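Long-range contacts in sensor histidine kinase CusS (Escherichia coli, PDB 5KU5), which senses copper and silver ions in the periplasm and activates the response regulator CusR by phosphorylation, the piece described here being its periplasmic sensor domain: residues D13-S18 with Y131-S135; N48-S52 with S64-I70. All coordinates share one frame. Residue numbers count along the deposited sequence, not the author numbering.

Contact 1. Residues D13-S18 with Y131-S135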
loop_
_atom_site.group_PDB
_atom_site.type_symbol
_atom_site.label_atom_id
_atom_site.label_comp_id
_atom_site.label_asym_id
_atom_site.label_seq_id
_atom_site.Cartn_x
_atom_site.Cartn_y
_atom_site.Cartn_z
ATOM N N ASP A 13 -4.485 4.295 -4.977
ATOM C CA ASP A 13 -4.431 3.435 -3.783
ATOM C C ASP A 13 -5.829 2.963 -3.373
ATOM O O ASP A 13 -6.025 1.783 -3.079
ATOM C CB ASP A 13 -3.767 4.157 -2.599
ATOM C CG ASP A 13 -2.275 4.416 -2.813
ATOM O OD1 ASP A 13 -1.698 3.918 -3.807
ATOM O OD2 ASP A 13 -1.672 5.121 -1.973
ATOM N N LEU A 14 -6.793 3.882 -3.362
ATOM C CA LEU A 14 -8.185 3.539 -3.042
ATOM C C LEU A 14 -8.806 2.565 -4.049
ATOM O O LEU A 14 -9.587 1.699 -3.661
ATOM C CB LEU A 14 -9.047 4.796 -2.924
ATOM C CG LEU A 14 -8.752 5.689 -1.714
ATOM C CD1 LEU A 14 -9.400 7.053 -1.895
ATOM C CD2 LEU A 14 -9.211 5.042 -0.411
ATOM N N LYS A 15 -8.451 2.699 -5.328
ATOM C CA LYS A 15 -8.921 1.762 -6.353
ATOM C C LYS A 15 -8.468 0.329 -6.046
ATOM O O LYS A 15 -9.274 -0.599 -6.091
ATOM C CB LYS A 15 -8.438 2.184 -7.746
ATOM C CG LYS A 15 -9.024 1.352 -8.879
ATOM C CD LYS A 15 -8.484 1.778 -10.231
ATOM C CE LYS A 15 -8.971 0.835 -11.316
ATOM N NZ LYS A 15 -8.473 1.240 -12.657
ATOM N N GLU A 16 -7.187 0.164 -5.718
ATOM C CA GLU A 16 -6.633 -1.158 -5.409
ATOM C C GLU A 16 -7.183 -1.741 -4.108
ATOM O O GLU A 16 -7.471 -2.937 -4.047
ATOM C CB GLU A 16 -5.106 -1.116 -5.375
ATOM C CG GLU A 16 -4.494 -0.855 -6.743
ATOM C CD GLU A 16 -2.980 -0.764 -6.719
ATOM O OE1 GLU A 16 -2.358 -1.101 -5.687
ATOM O OE2 GLU A 16 -2.402 -0.355 -7.746
ATOM N N ILE A 17 -7.339 -0.900 -3.084
ATOM C CA ILE A 17 -7.972 -1.322 -1.826
ATOM C C ILE A 17 -9.419 -1.737 -2.078
ATOM O O ILE A 17 -9.874 -2.748 -1.552
ATOM C CB ILE A 17 -7.919 -0.223 -0.736
ATOM C CG1 ILE A 17 -6.473 0.010 -0.278
ATOM C CG2 ILE A 17 -8.781 -0.595 0.474
ATOM C CD1 ILE A 17 -6.234 1.384 0.311
ATOM N N SER A 18 -10.129 -0.959 -2.888
ATOM C CA SER A 18 -11.518 -1.266 -3.231
ATOM C C SER A 18 -11.661 -2.628 -3.918
ATOM O O SER A 18 -12.543 -3.408 -3.559
ATOM C CB SER A 18 -12.114 -0.166 -4.113
ATOM O OG SER A 18 -13.506 -0.345 -4.260
ATOM N N TYR A 131 -17.235 1.529 3.091
ATOM C CA TYR A 131 -16.622 2.858 3.164
ATOM C C TYR A 131 -15.129 2.680 3.424
ATOM O O TYR A 131 -14.752 1.916 4.311
ATOM C CB TYR A 131 -17.246 3.674 4.296
ATOM C CG TYR A 131 -18.703 4.014 4.083
ATOM C CD1 TYR A 131 -19.700 3.069 4.320
ATOM C CD2 TYR A 131 -19.091 5.284 3.649
ATOM C CE1 TYR A 131 -21.039 3.375 4.131
ATOM C CE2 TYR A 131 -20.429 5.598 3.452
ATOM C CZ TYR A 131 -21.398 4.641 3.693
ATOM O OH TYR A 131 -22.729 4.942 3.505
ATOM N N ILE A 132 -14.298 3.379 2.650
ATOM C CA ILE A 132 -12.835 3.268 2.725
ATOM C C ILE A 132 -12.256 4.667 2.915
ATOM O O ILE A 132 -12.564 5.554 2.130
ATOM C CB ILE A 132 -12.232 2.680 1.424
ATOM C CG1 ILE A 132 -12.942 1.378 1.022
ATOM C CG2 ILE A 132 -10.732 2.436 1.594
ATOM C CD1 ILE A 132 -12.631 0.914 -0.388
ATOM N N ALA A 133 -11.412 4.844 3.934
ATOM C CA ALA A 133 -10.752 6.120 4.216
ATOM C C ALA A 133 -9.231 5.947 4.217
ATOM O O ALA A 133 -8.706 5.134 4.972
ATOM C CB ALA A 133 -11.223 6.665 5.555
ATOM N N LEU A 134 -8.539 6.718 3.375
ATOM C CA LEU A 134 -7.072 6.704 3.276
ATOM C C LEU A 134 -6.498 7.980 3.886
ATOM O O LEU A 134 -6.994 9.075 3.617
ATOM C CB LEU A 134 -6.635 6.599 1.808
ATOM C CG LEU A 134 -5.131 6.669 1.498
ATOM C CD1 LEU A 134 -4.410 5.466 2.080
ATOM C CD2 LEU A 134 -4.889 6.756 -0.000
ATOM N N SER A 135 -5.441 7.836 4.685
ATOM C CA SER A 135 -4.809 8.975 5.358
ATOM C C SER A 135 -4.153 9.938 4.371
ATOM O O SER A 135 -3.397 9.515 3.497
ATOM C CB SER A 135 -3.757 8.505 6.363
ATOM O OG SER A 135 -3.031 9.610 6.880
#

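Contact 2. Residues N48-S52 with S64-I70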
loop_
_atom_site.group_PDB
_atom_site.type_symbol
_atom_site.label_atom_id
_atom_site.label_comp_id
_atom_site.label_asym_id
_atom_site.label_seq_id
_atom_site.Cartn_x
_atom_site.Cartn_y
_atom_site.Cartn_z
ATOM N N ASN A 48 -2.507 2.936 7.592
ATOM C CA ASN A 48 -2.983 4.252 7.137
ATOM C C ASN A 48 -4.383 4.256 6.492
ATOM O O ASN A 48 -4.735 5.202 5.781
ATOM C CB ASN A 48 -1.950 4.835 6.163
ATOM C CG ASN A 48 -1.825 4.027 4.874
ATOM O OD1 ASN A 48 -2.168 2.842 4.823
ATOM N ND2 ASN A 48 -1.326 4.668 3.828
ATOM N N VAL A 49 -5.172 3.212 6.743
ATOM C CA VAL A 49 -6.500 3.063 6.149
ATOM C C VAL A 49 -7.511 2.665 7.226
ATOM O O VAL A 49 -7.235 1.797 8.056
ATOM C CB VAL A 49 -6.499 2.010 5.012
ATOM C CG1 VAL A 49 -7.914 1.718 4.510
ATOM C CG2 VAL A 49 -5.622 2.477 3.861
ATOM N N LEU A 50 -8.669 3.321 7.208
ATOM C CA LEU A 50 -9.815 2.932 8.027
ATOM C C LEU A 50 -10.941 2.537 7.091
ATOM O O LEU A 50 -11.099 3.134 6.020
ATOM C CB LEU A 50 -10.278 4.091 8.905
ATOM C CG LEU A 50 -9.303 4.572 9.978
ATOM C CD1 LEU A 50 -9.827 5.854 10.602
ATOM C CD2 LEU A 50 -9.071 3.503 11.038
ATOM N N ILE A 51 -11.709 1.522 7.482
ATOM C CA ILE A 51 -12.884 1.123 6.718
ATOM C C ILE A 51 -14.097 0.962 7.630
ATOM O O ILE A 51 -13.959 0.759 8.839
ATOM C CB ILE A 51 -12.639 -0.158 5.867
ATOM C CG1 ILE A 51 -12.650 -1.437 6.718
ATOM C CG2 ILE A 51 -11.336 -0.051 5.079
ATOM C CD1 ILE A 51 -13.960 -2.200 6.675
ATOM N N SER A 52 -15.278 1.066 7.028
ATOM C CA SER A 52 -16.535 0.781 7.703
ATOM C C SER A 52 -17.476 0.077 6.735
ATOM O O SER A 52 -17.631 0.511 5.591
ATOM C CB SER A 52 -17.182 2.065 8.207
ATOM O OG SER A 52 -18.381 1.776 8.912
ATOM N N SER A 64 -12.991 -0.484 11.495
ATOM C CA SER A 64 -11.608 -0.697 11.943
ATOM C C SER A 64 -11.432 -0.353 13.429
ATOM O O SER A 64 -12.063 0.582 13.920
ATOM C CB SER A 64 -10.632 0.132 11.103
ATOM O OG SER A 64 -10.710 -0.222 9.734
ATOM N N PRO A 65 -10.566 -1.103 14.143
ATOM C CA PRO A 65 -10.452 -0.970 15.596
ATOM C C PRO A 65 -9.642 0.239 16.089
ATOM O O PRO A 65 -9.848 0.680 17.220
ATOM C CB PRO A 65 -9.745 -2.266 15.992
ATOM C CG PRO A 65 -8.835 -2.532 14.843
ATOM C CD PRO A 65 -9.589 -2.079 13.617
ATOM N N GLY A 66 -8.736 0.762 15.265
ATOM C CA GLY A 66 -7.860 1.864 15.677
ATOM C C GLY A 66 -8.519 3.220 15.897
ATOM O O GLY A 66 -7.901 4.109 16.486
ATOM N N ALA A 67 -9.755 3.389 15.422
ATOM C CA ALA A 67 -10.462 4.667 15.517
ATOM C C ALA A 67 -11.968 4.469 15.688
ATOM O O ALA A 67 -12.465 3.346 15.580
ATOM C CB ALA A 67 -10.191 5.490 14.265
ATOM N N PRO A 68 -12.700 5.565 15.960
ATOM C CA PRO A 68 -14.155 5.531 15.826
ATOM C C PRO A 68 -14.603 5.237 14.391
ATOM O O PRO A 68 -13.832 5.436 13.444
ATOM C CB PRO A 68 -14.583 6.943 16.240
ATOM C CG PRO A 68 -13.512 7.411 17.157
ATOM C CD PRO A 68 -12.242 6.787 16.650
ATOM N N ASP A 69 -15.837 4.757 14.258
ATOM C CA ASP A 69 -16.455 4.470 12.960
ATOM C C ASP A 69 -16.428 5.725 12.085
ATOM O O ASP A 69 -16.956 6.767 12.484
ATOM C CB ASP A 69 -17.899 3.990 13.188
ATOM C CG ASP A 69 -18.629 3.611 11.900
ATOM O OD1 ASP A 69 -18.031 3.608 10.803
ATOM O OD2 ASP A 69 -19.835 3.310 12.000
ATOM N N ILE A 70 -15.802 5.623 10.907
ATOM C CA ILE A 70 -15.722 6.761 9.972
ATOM C C ILE A 70 -17.086 7.239 9.466
ATOM O O ILE A 70 -17.234 8.419 9.147
ATOM C CB ILE A 70 -14.768 6.520 8.764
ATOM C CG1 ILE A 70 -15.241 5.366 7.864
ATOM C CG2 ILE A 70 -13.332 6.331 9.251
ATOM C CD1 ILE A 70 -14.308 5.071 6.707
HETATM O O HOH W 1 -14.260 3.214 10.331
#

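Contact 1. Residues D13-S18 with Y131-S135
Leu14 lies over two residues on the same face of strand 131-135, Ile132 and Leu134, its CD2 methyl sitting 3.6 Å from CG2 of Ile132 and 3.7 Å from CB of Leu134. Its CA-to-CB bond runs sideways, yet the branched end reaches the sheet and touches both. One helical turn on, Ile17 points at the strand and sets its CG2 3.8 Å from CG2 of Ile132. The CD1 methyl of Ile132 runs under Ser18, 3.8 Å from its CA, so this one isoleucine touches three helix residues. At the other end, CD2 of Leu134 lies 3.8 Å from CB of Asp13, an exposed residue that meets the strand through this aliphatic carbon. The helix segment runs at 141° to the strand, roughly antiparallel, with 9.5 Å between their axes, a spacing filled mainly by side chains. Val49 of strand 49-54 touches Ile17, Ile132 and Leu134, and Ile114 of strand 111-122 touches Leu14, so helix 2-25 covers three adjacent strands of the antiparallel sheet of this PDC (PAS-like) domain. On the helix, Glu16 instead meets Tyr46 of the second subunit. No hydrogen bond joins the two segments: helix and sheet cohere here through apolar burial, with polar groups kept to the edge.

Contact 2. Residues N48-S52 with S64-I70
This is a buried, mixed polar and apolar contact in which the loop following strand 60-63 folds back over strand 49-54. Ser64 continues the pairing of these two antiparallel strands: its N donates to Ile51 O (3.1 Å), while Ile51 N donates to Ser64 OG (3.0 Å, nearly straight at 167°), a side-chain hydroxyl serving as the acceptor for the strand's amide. Farther along the loop, a water bridges Ile51 O and Ile70 N, 2.9 Å from each, and Ser52 OG donates to Asp69 OD1 at 2.7 Å. Asp69 OD2 bonds Thr60, tying the loop to strand 60-63 as well. Between these polar links, Leu50 fills the bend: its CD1 lies 3.7 Å from Ala67 CB and 3.8 Å from Ile70 CG2, and its CD2 3.7 Å from Ser64 CB. Ile70 also covers Ser52, CG1 to CB 3.8 Å, and touches Ala133 of the next strand. Leu50 packs on Met96, which is among the silver-binding residues of this domain, and its side chain is about 6 Å from a bound silver ion. The arrangement is that of an antiparallel β-hairpin at the sheet edge of a PDC sensor domain, its exit loop wrapped across one sheet face beside a silver site.

Overall arrangement
Contacts 1 and 2 meet on neighbouring strands of one antiparallel sheet: Ala133 N lies 2.7 Å from Leu50 O and Tyr131 N 2.7 Å from Ser52 O, both probable hydrogen bonds. Their centres are 12 Å apart. Ile132 and Leu134 face helix 2-25 in contact 1, whereas Ala133 turns to the other face, where Ile70 of contact 2 lies, so helix and loop cover opposite sides. All touching residues of contact 2 are buried; contact 1 is buried at the sheet but reaches an exposed edge at Asp13. Contact 1 has no hydrogen bond across its segments and rests on apolar packing, while the loop of contact 2 adds backbone, hydroxyl, carboxylate and water links.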